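Inulin fructotransferase (Bacillus sp. snu-7, PDB 2INV) cleaves the fructose polymer inulin from the chain end by intramolecular fructosyl transfer, releasing difructose as a cyclic dianhydride. Local coordinates at residues Lys287-Thr292 with Asp325-Ser330; Phe173-Met178 with Asn198-Ala203; Asp66-Thr71 with Arg114-Pro119. One frame throughout, in Å; residues are numbered along the deposited sequence.

How the interactions relate
All three contacts join parallel strands of neighbouring coils in one right-handed beta-helix, in chain order 3, 2, 1. Interactions 1 and 2 are buried and built round a turn in which an asparagine amide bridges coils; their centres lie 26 Å apart, and both meet the second subunit. In interaction 1 the row of edge-to-edge asparagines runs on into regular strand pairing, whereas in interaction 2 a single amide does much of the joining. Interaction 3, on the opposite side of the chain's centre from interaction 1, is only partly buried, and its chemistry differs: a salt bridge flanks the paired strands, and a histidine face and bridging waters take over where they run out.

Interaction 1: Lys287-Thr292 with Asp325-Ser330; sequences KENLIT and DNNLIS
Backbone hydrogen bonds set the frame. Strands 290-292 and 328-330 run parallel, 3° apart, and Asn289 O receives Leu328 N at 2.8 Å, nearly along its C=O axis. Ile291 continues the pattern through its backbone N, given to Leu328 O, and its carbonyl O, which takes Ser330 N. Before the strands, Glu288 N reaches Asp325 O at 2.8 Å.

The side-chain amides of Asn289 and Asn327 lie side by side, their planes only 9° apart. Asn327 OD1 is held twice from one residue, by Asn289 N on a lone pair and by Asn289 ND2, each at 2.8 Å. Both side chains put CG anti to the carbonyl carbon, and the amides meet edge to edge. Asn289 OD1 in turn takes the N of Cys265, and Asn327 N goes to Asn361 OD1: a row of in-line asparagines, as in the turns of pectate lyase-like beta-helices, running on through Asn361. At the outer edge one water joins Glu288 OE2 to Asn326 ND2, while Glu288 OE1 pairs with Arg264.

Apolar contact is local: Leu290 CD1 rests on Leu328 CD2 at 3.7 Å, both leucines having CG anti to the backbone N.

On the leucine face, Thr292 OG1 and Ser330 OG both bond Asp331 of the second subunit. Ile291 and Ile329 occupy the other face, against Leu280 of strand 280-283 and Ile322 of strand 320-323, while Leu290, Ile291 and Thr292 pack along strand 266-268.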
ATOM      1  N   LYS A 287       0.478 -23.421   9.371  1.00 12.81           N
ATOM      2  CA  LYS A 287       0.218 -23.146  10.781  1.00 13.44           C
ATOM      3  C   LYS A 287       0.237 -21.670  11.161  1.00 12.40           C
ATOM      4  O   LYS A 287       1.026 -20.884  10.638  1.00 11.15           O
ATOM      5  CB  LYS A 287       1.250 -23.866  11.665  1.00 15.49           C
ATOM      6  CG  LYS A 287       1.290 -25.383  11.532  1.00 19.14           C
ATOM      7  CD  LYS A 287       2.226 -25.999  12.583  1.00 21.91           C
ATOM      8  CE  LYS A 287       3.657 -25.539  12.447  1.00 24.07           C
ATOM      9  NZ  LYS A 287       4.319 -26.018  11.202  1.00 26.25           N
ATOM     10  N   GLU A 288      -0.648 -21.314  12.084  1.00 11.43           N
ATOM     11  CA  GLU A 288      -0.722 -19.967  12.637  1.00 11.99           C
ATOM     12  C   GLU A 288      -0.828 -18.773  11.684  1.00 11.08           C
ATOM     13  O   GLU A 288      -0.153 -17.760  11.867  1.00 10.46           O
ATOM     14  CB  GLU A 288       0.475 -19.792  13.582  1.00 13.00           C
ATOM     15  CG  GLU A 288       0.498 -20.865  14.666  1.00 14.28           C
ATOM     16  CD  GLU A 288       1.894 -21.242  15.144  1.00 14.07           C
ATOM     17  OE1 GLU A 288       2.769 -20.355  15.203  1.00 14.47           O
ATOM     18  OE2 GLU A 288       2.112 -22.430  15.467  1.00 16.72           O
ATOM     19  N   ASN A 289      -1.694 -18.879  10.684  1.00 10.74           N
ATOM     20  CA  ASN A 289      -1.866 -17.800   9.722  1.00 10.11           C
ATOM     21  C   ASN A 289      -3.137 -17.002   9.961  1.00 10.38           C
ATOM     22  O   ASN A 289      -4.144 -17.528  10.449  1.00 10.54           O
ATOM     23  CB  ASN A 289      -1.863 -18.364   8.303  1.00  9.90           C
ATOM     24  CG  ASN A 289      -0.617 -19.168   8.010  1.00 10.67           C
ATOM     25  OD1 ASN A 289       0.456 -18.611   7.779  1.00  9.67           O
ATOM     26  ND2 ASN A 289      -0.746 -20.489   8.040  1.00  8.87           N
ATOM     27  N   LEU A 290      -3.063 -15.720   9.618  1.00  9.52           N
ATOM     28  CA  LEU A 290      -4.176 -14.804   9.781  1.00 10.74           C
ATOM     29  C   LEU A 290      -4.810 -14.448   8.442  1.00 10.12           C
ATOM     30  O   LEU A 290      -4.153 -13.887   7.558  1.00 12.00           O
ATOM     31  CB  LEU A 290      -3.682 -13.543  10.484  1.00  8.98           C
ATOM     32  CG  LEU A 290      -4.657 -12.390  10.719  1.00  7.94           C
ATOM     33  CD1 LEU A 290      -5.772 -12.820  11.656  1.00  8.65           C
ATOM     34  CD2 LEU A 290      -3.893 -11.209  11.301  1.00  9.91           C
ATOM     35  N   ILE A 291      -6.084 -14.805   8.299  1.00 10.63           N
ATOM     36  CA  ILE A 291      -6.848 -14.528   7.086  1.00 11.74           C
ATOM     37  C   ILE A 291      -8.004 -13.691   7.597  1.00 11.24           C
ATOM     38  O   ILE A 291      -8.981 -14.227   8.117  1.00 10.76           O
ATOM     39  CB  ILE A 291      -7.394 -15.815   6.472  1.00 12.30           C
ATOM     40  CG1 ILE A 291      -6.284 -16.869   6.439  1.00 13.55           C
ATOM     41  CG2 ILE A 291      -7.920 -15.537   5.069  1.00 13.77           C
ATOM     42  CD1 ILE A 291      -5.165 -16.540   5.502  1.00 15.73           C
ATOM     43  N   THR A 292      -7.903 -12.379   7.441  1.00 11.46           N
ATOM     44  CA  THR A 292      -8.939 -11.513   7.965  1.00 11.34           C
ATOM     45  C   THR A 292      -9.186 -10.262   7.140  1.00 10.93           C
ATOM     46  O   THR A 292      -8.331  -9.845   6.358  1.00  9.18           O
ATOM     47  CB  THR A 292      -8.558 -11.114   9.401  1.00 12.10           C
ATOM     48  OG1 THR A 292      -9.673 -10.508  10.060  1.00 12.73           O
ATOM     49  CG2 THR A 292      -7.384 -10.137   9.384  1.00 12.09           C
ATOM     50  N   ASP A 325      -2.884 -25.899  11.399  1.00 14.24           N
ATOM     51  CA  ASP A 325      -3.290 -25.615  12.769  1.00 13.44           C
ATOM     52  C   ASP A 325      -3.246 -24.135  13.136  1.00 13.59           C
ATOM     53  O   ASP A 325      -2.542 -23.332  12.521  1.00 13.31           O
ATOM     54  CB  ASP A 325      -2.394 -26.362  13.767  1.00 15.32           C
ATOM     55  CG  ASP A 325      -2.111 -27.789  13.351  1.00 15.31           C
ATOM     56  OD1 ASP A 325      -3.062 -28.548  13.066  1.00 14.98           O
ATOM     57  OD2 ASP A 325      -0.919 -28.152  13.306  1.00 20.74           O
ATOM     58  N   ASN A 326      -4.016 -23.801  14.164  1.00 14.36           N
ATOM     59  CA  ASN A 326      -4.085 -22.465  14.734  1.00 12.78           C
ATOM     60  C   ASN A 326      -4.245 -21.267  13.815  1.00 11.94           C
ATOM     61  O   ASN A 326      -3.784 -20.172  14.134  1.00 11.46           O
ATOM     62  CB  ASN A 326      -2.872 -22.254  15.640  1.00 13.61           C
ATOM     63  CG  ASN A 326      -3.047 -22.897  16.995  1.00 14.61           C
ATOM     64  OD1 ASN A 326      -3.863 -22.447  17.803  1.00 13.41           O
ATOM     65  ND2 ASN A 326      -2.285 -23.959  17.255  1.00 14.17           N
ATOM     66  N   ASN A 327      -4.912 -21.463  12.686  1.00 11.54           N
ATOM     67  CA  ASN A 327      -5.150 -20.370  11.752  1.00 10.83           C
ATOM     68  C   ASN A 327      -6.402 -19.608  12.188  1.00 11.76           C
ATOM     69  O   ASN A 327      -7.334 -20.204  12.745  1.00 12.59           O
ATOM     70  CB  ASN A 327      -5.323 -20.924  10.335  1.00 10.89           C
ATOM     71  CG  ASN A 327      -4.083 -21.649   9.839  1.00 10.48           C
ATOM     72  OD1 ASN A 327      -3.038 -21.038   9.614  1.00 10.38           O
ATOM     73  ND2 ASN A 327      -4.198 -22.960   9.667  1.00 11.07           N
ATOM     74  N   LEU A 328      -6.419 -18.297  11.948  1.00 11.33           N
ATOM     75  CA  LEU A 328      -7.561 -17.470  12.321  1.00 10.84           C
ATOM     76  C   LEU A 328      -8.228 -16.835  11.104  1.00 11.23           C
ATOM     77  O   LEU A 328      -7.735 -15.840  10.556  1.00 12.02           O
ATOM     78  CB  LEU A 328      -7.138 -16.357  13.289  1.00 11.04           C
ATOM     79  CG  LEU A 328      -8.229 -15.324  13.631  1.00 12.14           C
ATOM     80  CD1 LEU A 328      -9.374 -16.005  14.369  1.00 11.23           C
ATOM     81  CD2 LEU A 328      -7.639 -14.216  14.482  1.00 10.86           C
ATOM     82  N   ILE A 329      -9.354 -17.414  10.694  1.00 10.90           N
ATOM     83  CA  ILE A 329     -10.111 -16.910   9.560  1.00 10.62           C
ATOM     84  C   ILE A 329     -11.261 -16.098  10.144  1.00 11.47           C
ATOM     85  O   ILE A 329     -12.252 -16.667  10.618  1.00 11.73           O
ATOM     86  CB  ILE A 329     -10.669 -18.070   8.705  1.00 12.74           C
ATOM     87  CG1 ILE A 329      -9.534 -19.017   8.312  1.00 13.97           C
ATOM     88  CG2 ILE A 329     -11.355 -17.529   7.465  1.00 11.77           C
ATOM     89  CD1 ILE A 329      -9.270 -20.122   9.320  1.00 14.62           C
ATOM     90  N   SER A 330     -11.138 -14.773  10.105  1.00 11.72           N
ATOM     91  CA  SER A 330     -12.170 -13.927  10.681  1.00 12.06           C
ATOM     92  C   SER A 330     -12.406 -12.620   9.944  1.00 11.23           C
ATOM     93  O   SER A 330     -11.655 -12.247   9.042  1.00 10.94           O
ATOM     94  CB  SER A 330     -11.802 -13.614  12.131  1.00 13.17           C
ATOM     95  OG  SER A 330     -10.526 -12.990  12.185  1.00 16.44           O
TER
HETATM   96  O   HOH W   1       0.187 -24.307  15.750  1.00 15.45           O

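Interaction 2: Phe173-Met178 with Asn198-Ala203; sequences FHITGM and NDNMIA
This is a buried turn-on-turn contact between successive coils of the beta-helix, where strand 174-176 gives way to a corner at Gly177 and the next coil repeats the corner at Asp199. Gly177 and Asp199 both have positive phi (62° and 60°), so the chain bends alike in each coil and the two corners nest.

The amide of Asn200 pins them together. Its OD1 takes Met178 N at 2.9 Å on a lone pair, and its ND2 gives a fairly straight bond to Ile175 O, also at 2.9 Å and close to the amide plane. Gripped at both ends by the neighbouring coil, the amide can hardly rotate; ND2 has a second partner in Asn223 OD1, one coil further on. Ile175 O is itself held twice, since Asn198 N reaches it at 3.2 Å from above the carbonyl plane.

Thr176 has OG1 anti to its backbone N (chi1 -176°), which lets the hydroxyl donate to Asn198 O at 2.8 Å. The same hydroxyl receives a water that also donates to Asp199 OD2, and that carboxylate forms a salt bridge with Arg196 of the third subunit. Past the corner, Met201 N meets Met178 O at 3.0 Å and strand pairing resumes.

A one-residue corner of positive phi followed by a coil-bridging asparagine is characteristic of one tight, asparagine-lined kind of turn in the right-handed parallel beta-helix of pectate lyase-like proteins.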
ATOM      1  N   PHE A 173      14.710  -7.996  -2.944  1.00 11.48           N
ATOM      2  CA  PHE A 173      14.349  -7.731  -4.330  1.00 10.64           C
ATOM      3  C   PHE A 173      13.115  -6.846  -4.332  1.00 11.52           C
ATOM      4  O   PHE A 173      12.341  -6.851  -3.364  1.00 10.53           O
ATOM      5  CB  PHE A 173      14.091  -9.037  -5.079  1.00 10.48           C
ATOM      6  CG  PHE A 173      15.337  -9.639  -5.686  1.00 10.62           C
ATOM      7  CD1 PHE A 173      16.582  -9.419  -5.107  1.00  9.23           C
ATOM      8  CD2 PHE A 173      15.264 -10.442  -6.815  1.00 10.84           C
ATOM      9  CE1 PHE A 173      17.733  -9.990  -5.640  1.00 10.28           C
ATOM     10  CE2 PHE A 173      16.406 -11.019  -7.356  1.00 11.03           C
ATOM     11  CZ  PHE A 173      17.647 -10.796  -6.770  1.00 10.57           C
ATOM     12  N   HIS A 174      12.945  -6.079  -5.406  1.00 11.20           N
ATOM     13  CA  HIS A 174      11.813  -5.170  -5.539  1.00 11.22           C
ATOM     14  C   HIS A 174      11.232  -5.283  -6.945  1.00 11.87           C
ATOM     15  O   HIS A 174      11.940  -5.086  -7.942  1.00 10.77           O
ATOM     16  CB  HIS A 174      12.287  -3.740  -5.270  1.00 11.72           C
ATOM     17  CG  HIS A 174      11.186  -2.768  -4.989  1.00 12.62           C
ATOM     18  ND1 HIS A 174       9.855  -3.124  -4.971  1.00 13.29           N
ATOM     19  CD2 HIS A 174      11.226  -1.454  -4.660  1.00 11.48           C
ATOM     20  CE1 HIS A 174       9.124  -2.074  -4.646  1.00 12.14           C
ATOM     21  NE2 HIS A 174       9.931  -1.048  -4.452  1.00 14.20           N
ATOM     22  N   ILE A 175       9.945  -5.610  -7.012  1.00 11.65           N
ATOM     23  CA  ILE A 175       9.241  -5.764  -8.282  1.00 12.75           C
ATOM     24  C   ILE A 175       8.025  -4.841  -8.266  1.00 12.30           C
ATOM     25  O   ILE A 175       6.989  -5.206  -7.711  1.00 12.02           O
ATOM     26  CB  ILE A 175       8.716  -7.205  -8.453  1.00 13.71           C
ATOM     27  CG1 ILE A 175       9.862  -8.217  -8.347  1.00 14.54           C
ATOM     28  CG2 ILE A 175       7.984  -7.339  -9.784  1.00 15.41           C
ATOM     29  CD1 ILE A 175      10.920  -8.079  -9.433  1.00 13.33           C
ATOM     30  N   THR A 176       8.136  -3.653  -8.853  1.00 11.76           N
ATOM     31  CA  THR A 176       6.997  -2.743  -8.836  1.00 12.40           C
ATOM     32  C   THR A 176       6.662  -2.024 -10.148  1.00 12.27           C
ATOM     33  O   THR A 176       7.498  -1.879 -11.029  1.00 12.33           O
ATOM     34  CB  THR A 176       7.163  -1.698  -7.709  1.00 12.49           C
ATOM     35  OG1 THR A 176       6.000  -0.864  -7.655  1.00 15.10           O
ATOM     36  CG2 THR A 176       8.393  -0.836  -7.957  1.00 14.73           C
ATOM     37  N   GLY A 177       5.404  -1.602 -10.252  1.00 13.04           N
ATOM     38  CA  GLY A 177       4.898  -0.889 -11.416  1.00 11.61           C
ATOM     39  C   GLY A 177       4.921  -1.645 -12.727  1.00 12.28           C
ATOM     40  O   GLY A 177       4.805  -1.051 -13.792  1.00 11.97           O
HETATM   41  N   MSE A 178       5.038  -2.963 -12.658  1.00 12.55           N
HETATM   42  CA  MSE A 178       5.112  -3.773 -13.869  1.00 12.72           C
HETATM   43  C   MSE A 178       3.802  -4.146 -14.543  1.00 12.43           C
HETATM   44  O   MSE A 178       2.705  -3.974 -13.987  1.00 12.24           O
HETATM   45  CB  MSE A 178       5.894  -5.054 -13.591  1.00 12.20           C
HETATM   46  CG  MSE A 178       7.277  -4.825 -12.980  1.00 13.76           C
HETATM   47 SE   MSE A 178       8.683  -4.740 -14.287  1.00 16.80          SE
HETATM   48  CE  MSE A 178       8.135  -6.247 -15.368  1.00 15.45           C
ATOM     49  N   ASN A 198       4.825  -5.216  -5.298  1.00 12.36           N
ATOM     50  CA  ASN A 198       3.756  -4.251  -5.041  1.00 13.33           C
ATOM     51  C   ASN A 198       3.482  -3.314  -6.215  1.00 12.24           C
ATOM     52  O   ASN A 198       4.385  -2.997  -6.991  1.00 11.66           O
ATOM     53  CB  ASN A 198       4.123  -3.397  -3.823  1.00 14.37           C
ATOM     54  CG  ASN A 198       5.232  -2.413  -4.127  1.00 15.63           C
ATOM     55  OD1 ASN A 198       6.363  -2.811  -4.424  1.00 15.50           O
ATOM     56  ND2 ASN A 198       4.914  -1.118  -4.070  1.00 17.44           N
ATOM     57  N   ASP A 199       2.230  -2.873  -6.324  1.00 12.15           N
ATOM     58  CA  ASP A 199       1.810  -1.941  -7.366  1.00 12.21           C
ATOM     59  C   ASP A 199       2.017  -2.485  -8.790  1.00 11.83           C
ATOM     60  O   ASP A 199       2.480  -1.759  -9.669  1.00 11.42           O
ATOM     61  CB  ASP A 199       2.577  -0.625  -7.205  1.00 13.75           C
ATOM     62  CG  ASP A 199       1.811   0.571  -7.731  1.00 14.99           C
ATOM     63  OD1 ASP A 199       0.576   0.473  -7.876  1.00 14.53           O
ATOM     64  OD2 ASP A 199       2.445   1.615  -7.995  1.00 16.68           O
ATOM     65  N   ASN A 200       1.673  -3.753  -9.021  1.00 11.74           N
ATOM     66  CA  ASN A 200       1.822  -4.351 -10.350  1.00 11.76           C
ATOM     67  C   ASN A 200       0.504  -4.804 -10.959  1.00 12.43           C
ATOM     68  O   ASN A 200      -0.495  -4.965 -10.256  1.00 13.40           O
ATOM     69  CB  ASN A 200       2.770  -5.565 -10.326  1.00 12.53           C
ATOM     70  CG  ASN A 200       4.085  -5.274  -9.651  1.00 12.47           C
ATOM     71  OD1 ASN A 200       5.028  -4.711 -10.402  1.00 12.44           O
ATOM     72  ND2 ASN A 200       4.260  -5.563  -8.464  1.00 13.61           N
HETATM   73  N   MSE A 201       0.535  -5.022 -12.272  1.00 13.07           N
HETATM   74  CA  MSE A 201      -0.614  -5.504 -13.031  1.00 13.79           C
HETATM   75  C   MSE A 201      -0.196  -6.796 -13.713  1.00 13.66           C
HETATM   76  O   MSE A 201       0.501  -6.772 -14.736  1.00 13.88           O
HETATM   77  CB  MSE A 201      -1.034  -4.472 -14.073  1.00 14.82           C
HETATM   78  CG  MSE A 201      -2.071  -4.961 -15.077  1.00 17.97           C
HETATM   79 SE   MSE A 201      -3.702  -5.544 -14.267  1.00 22.60          SE
HETATM   80  CE  MSE A 201      -4.511  -3.826 -13.969  1.00 22.92           C
ATOM     81  N   ILE A 202      -0.615  -7.911 -13.122  1.00 13.30           N
ATOM     82  CA  ILE A 202      -0.276  -9.236 -13.620  1.00 13.81           C
ATOM     83  C   ILE A 202      -1.565  -9.959 -13.986  1.00 13.56           C
ATOM     84  O   ILE A 202      -2.223 -10.539 -13.112  1.00 13.69           O
ATOM     85  CB  ILE A 202       0.419 -10.046 -12.524  1.00 14.78           C
ATOM     86  CG1 ILE A 202       1.375  -9.138 -11.753  1.00 15.38           C
ATOM     87  CG2 ILE A 202       1.156 -11.227 -13.130  1.00 15.46           C
ATOM     88  CD1 ILE A 202       1.977  -9.769 -10.535  1.00 15.91           C
ATOM     89  N   ALA A 203      -1.935  -9.948 -15.259  1.00 12.88           N
ATOM     90  CA  ALA A 203      -3.169 -10.616 -15.634  1.00 12.60           C
ATOM     91  C   ALA A 203      -3.149 -11.263 -16.999  1.00 13.19           C
ATOM     92  O   ALA A 203      -2.313 -10.937 -17.857  1.00 11.93           O
ATOM     93  CB  ALA A 203      -4.325  -9.644 -15.543  1.00 14.06           C
TER
HETATM   94  O   HOH W   2       5.202   1.607  -8.300  1.00 23.77           O
HETATM   95  O   HOH W   3       1.722  -1.443 -12.874  1.00 14.07           O

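Interaction 3: Asp66-Thr71 with Arg114-Pro119; sequences DYDLHT and RVLTSP
His70 O is the best-held polar atom, gripped by two donating waters. One, at 2.7 Å, goes on to Ser118 OG; the other accepts from Ser118 N, so solvent spans the gap where the two chains part. Before that point they pair as parallel strands 66-69 and 114-115 of neighbouring coils in the N-terminal part of the right-handed beta-helix. Arg114 is clasped through its backbone, its N giving a nearly straight bond (171°) to Tyr67 O and its O taking Leu69 N at 2.7 Å. Leu116 N then closes on Leu69 O, the last direct backbone bond of the pair.

Asp68 and Arg114 lie side by side on the outer face. Arg114 NE meets Asp68 OD1 in a salt bridge of 3.2 Å, lying in the guanidinium plane and using the syn lone pair of the carboxylate. NH1 of the same guanidinium is bound to Gln107 OE1, so two edges of the group are fixed.

On the side turned to the core, Leu69 CD2 touches CG2 of Thr117, just past the strand, at 3.6 Å, and Leu69 also packs on Ile34 of helix 30-48. Thr117 OG1, beside both backbone N and carbonyl carbon (chi1 50°), bonds Pro122 O.

Leu116 covers one face of the His70 imidazole in a CH-pi contact, with CD1 4.2 Å from the ring centroid, and the same methyl sits 3.5 Å from Asp68 CG.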
ATOM      1  N   ASP A  66       8.182  -0.867 -28.835  1.00 12.78           N
ATOM      2  CA  ASP A  66       7.928  -2.273 -29.127  1.00 13.32           C
ATOM      3  C   ASP A  66       9.275  -2.974 -29.312  1.00 14.20           C
ATOM      4  O   ASP A  66      10.016  -2.668 -30.248  1.00 14.54           O
ATOM      5  CB  ASP A  66       7.093  -2.420 -30.407  1.00 13.80           C
ATOM      6  CG  ASP A  66       5.668  -1.924 -30.239  1.00 15.46           C
ATOM      7  OD1 ASP A  66       5.113  -2.070 -29.129  1.00 14.59           O
ATOM      8  OD2 ASP A  66       5.092  -1.399 -31.215  1.00 15.39           O
ATOM      9  N   TYR A  67       9.591  -3.910 -28.422  1.00 13.84           N
ATOM     10  CA  TYR A  67      10.859  -4.640 -28.484  1.00 14.18           C
ATOM     11  C   TYR A  67      10.663  -6.157 -28.438  1.00 14.77           C
ATOM     12  O   TYR A  67       9.951  -6.672 -27.574  1.00 15.79           O
ATOM     13  CB  TYR A  67      11.760  -4.239 -27.312  1.00 13.61           C
ATOM     14  CG  TYR A  67      11.885  -2.752 -27.101  1.00 13.91           C
ATOM     15  CD1 TYR A  67      12.748  -1.986 -27.878  1.00 14.93           C
ATOM     16  CD2 TYR A  67      11.132  -2.109 -26.122  1.00 14.64           C
ATOM     17  CE1 TYR A  67      12.859  -0.609 -27.686  1.00 15.61           C
ATOM     18  CE2 TYR A  67      11.234  -0.737 -25.919  1.00 15.58           C
ATOM     19  CZ  TYR A  67      12.098   0.006 -26.703  1.00 16.24           C
ATOM     20  OH  TYR A  67      12.196   1.360 -26.506  1.00 18.94           O
ATOM     21  N   ASP A  68      11.307  -6.864 -29.364  1.00 14.32           N
ATOM     22  CA  ASP A  68      11.240  -8.328 -29.438  1.00 13.70           C
ATOM     23  C   ASP A  68      12.369  -8.957 -28.626  1.00 13.59           C
ATOM     24  O   ASP A  68      13.522  -8.538 -28.739  1.00 13.04           O
ATOM     25  CB  ASP A  68      11.397  -8.815 -30.882  1.00 15.26           C
ATOM     26  CG  ASP A  68      10.115  -8.727 -31.691  1.00 15.92           C
ATOM     27  OD1 ASP A  68       9.091  -8.241 -31.166  1.00 14.49           O
ATOM     28  OD2 ASP A  68      10.136  -9.175 -32.859  1.00 17.79           O
ATOM     29  N   LEU A  69      12.049  -9.961 -27.816  1.00 12.30           N
ATOM     30  CA  LEU A  69      13.085 -10.633 -27.043  1.00 13.35           C
ATOM     31  C   LEU A  69      13.167 -12.091 -27.480  1.00 13.80           C
ATOM     32  O   LEU A  69      12.254 -12.884 -27.213  1.00 14.13           O
ATOM     33  CB  LEU A  69      12.804 -10.566 -25.535  1.00 12.32           C
ATOM     34  CG  LEU A  69      13.939 -11.089 -24.638  1.00 12.19           C
ATOM     35  CD1 LEU A  69      14.014 -10.250 -23.380  1.00 11.00           C
ATOM     36  CD2 LEU A  69      13.728 -12.557 -24.298  1.00 11.66           C
ATOM     37  N   HIS A  70      14.252 -12.433 -28.168  1.00 13.91           N
ATOM     38  CA  HIS A  70      14.456 -13.794 -28.627  1.00 13.86           C
ATOM     39  C   HIS A  70      15.449 -14.473 -27.670  1.00 13.77           C
ATOM     40  O   HIS A  70      15.291 -15.647 -27.343  1.00 13.70           O
ATOM     41  CB  HIS A  70      15.005 -13.794 -30.065  1.00 14.69           C
ATOM     42  CG  HIS A  70      13.977 -13.516 -31.120  1.00 14.64           C
ATOM     43  ND1 HIS A  70      13.179 -14.497 -31.670  1.00 13.60           N
ATOM     44  CD2 HIS A  70      13.637 -12.363 -31.752  1.00 15.34           C
ATOM     45  CE1 HIS A  70      12.398 -13.965 -32.592  1.00 15.03           C
ATOM     46  NE2 HIS A  70      12.655 -12.673 -32.661  1.00 16.31           N
ATOM     47  N   THR A  71      16.452 -13.725 -27.203  1.00 14.11           N
ATOM     48  CA  THR A  71      17.479 -14.261 -26.299  1.00 14.19           C
ATOM     49  C   THR A  71      17.244 -14.012 -24.805  1.00 13.87           C
ATOM     50  O   THR A  71      17.145 -12.870 -24.356  1.00 12.39           O
ATOM     51  CB  THR A  71      18.868 -13.696 -26.643  1.00 15.02           C
ATOM     52  OG1 THR A  71      19.173 -13.974 -28.014  1.00 15.31           O
ATOM     53  CG2 THR A  71      19.933 -14.350 -25.766  1.00 15.68           C
ATOM     54  N   ARG A 114       8.197  -8.018 -26.042  1.00 13.27           N
ATOM     55  CA  ARG A 114       7.495  -9.195 -26.484  1.00 13.35           C
ATOM     56  C   ARG A 114       8.448 -10.352 -26.316  1.00 13.29           C
ATOM     57  O   ARG A 114       9.520 -10.408 -26.921  1.00 11.91           O
ATOM     58  CB  ARG A 114       7.057  -9.025 -27.921  1.00 15.82           C
ATOM     59  CG  ARG A 114       6.582  -7.615 -28.222  1.00 18.26           C
ATOM     60  CD  ARG A 114       5.520  -7.657 -29.271  1.00 21.72           C
ATOM     61  NE  ARG A 114       5.986  -8.428 -30.413  1.00 23.66           N
ATOM     62  CZ  ARG A 114       5.209  -9.126 -31.221  1.00 23.97           C
ATOM     63  NH1 ARG A 114       3.913  -9.150 -31.022  1.00 25.20           N
ATOM     64  NH2 ARG A 114       5.744  -9.811 -32.213  1.00 26.79           N
ATOM     65  N   VAL A 115       8.040 -11.245 -25.428  1.00 13.03           N
ATOM     66  CA  VAL A 115       8.791 -12.426 -25.072  1.00 13.79           C
ATOM     67  C   VAL A 115       8.593 -13.489 -26.144  1.00 13.67           C
ATOM     68  O   VAL A 115       7.511 -14.065 -26.276  1.00 13.11           O
ATOM     69  CB  VAL A 115       8.301 -12.937 -23.707  1.00 14.04           C
ATOM     70  CG1 VAL A 115       9.074 -14.171 -23.289  1.00 13.34           C
ATOM     71  CG2 VAL A 115       8.455 -11.833 -22.672  1.00 15.05           C
ATOM     72  N   LEU A 116       9.647 -13.737 -26.914  1.00 13.26           N
ATOM     73  CA  LEU A 116       9.607 -14.724 -27.984  1.00 14.01           C
ATOM     74  C   LEU A 116      10.707 -15.747 -27.711  1.00 15.00           C
ATOM     75  O   LEU A 116      11.479 -16.108 -28.603  1.00 14.19           O
ATOM     76  CB  LEU A 116       9.853 -14.036 -29.330  1.00 14.40           C
ATOM     77  CG  LEU A 116       8.935 -12.841 -29.576  1.00 14.10           C
ATOM     78  CD1 LEU A 116       9.423 -12.056 -30.783  1.00 14.73           C
ATOM     79  CD2 LEU A 116       7.514 -13.333 -29.783  1.00 13.30           C
ATOM     80  N   THR A 117      10.767 -16.205 -26.468  1.00 15.31           N
ATOM     81  CA  THR A 117      11.774 -17.155 -26.052  1.00 17.16           C
ATOM     82  C   THR A 117      11.628 -18.564 -26.589  1.00 18.37           C
ATOM     83  O   THR A 117      10.534 -19.042 -26.869  1.00 19.04           O
ATOM     84  CB  THR A 117      11.855 -17.213 -24.519  1.00 15.88           C
ATOM     85  OG1 THR A 117      10.541 -17.382 -23.978  1.00 17.34           O
ATOM     86  CG2 THR A 117      12.472 -15.940 -23.968  1.00 15.97           C
ATOM     87  N   SER A 118      12.771 -19.224 -26.708  1.00 19.76           N
ATOM     88  CA  SER A 118      12.855 -20.594 -27.202  1.00 21.85           C
ATOM     89  C   SER A 118      12.679 -21.563 -26.032  1.00 22.25           C
ATOM     90  O   SER A 118      12.980 -21.231 -24.883  1.00 21.19           O
ATOM     91  CB  SER A 118      14.226 -20.837 -27.842  1.00 23.19           C
ATOM     92  OG  SER A 118      14.440 -19.945 -28.934  1.00 26.98           O
ATOM     93  N   PRO A 119      12.160 -22.765 -26.306  1.00 23.59           N
ATOM     94  CA  PRO A 119      11.950 -23.781 -25.269  1.00 24.12           C
ATOM     95  C   PRO A 119      13.129 -23.961 -24.295  1.00 24.40           C
ATOM     96  O   PRO A 119      12.926 -24.060 -23.079  1.00 25.08           O
ATOM     97  CB  PRO A 119      11.687 -25.031 -26.083  1.00 24.25           C
ATOM     98  CG  PRO A 119      10.859 -24.493 -27.202  1.00 24.45           C
ATOM     99  CD  PRO A 119      11.562 -23.190 -27.588  1.00 24.10           C
TER
HETATM  100  O   HOH W   4      15.074 -18.118 -25.554  1.00 13.86           O
HETATM  101  O   HOH W   5      12.837 -16.983 -30.665  1.00 26.15           O
HETATM  102  O   HOH W   6      15.148 -17.471 -29.382  1.00 26.97           O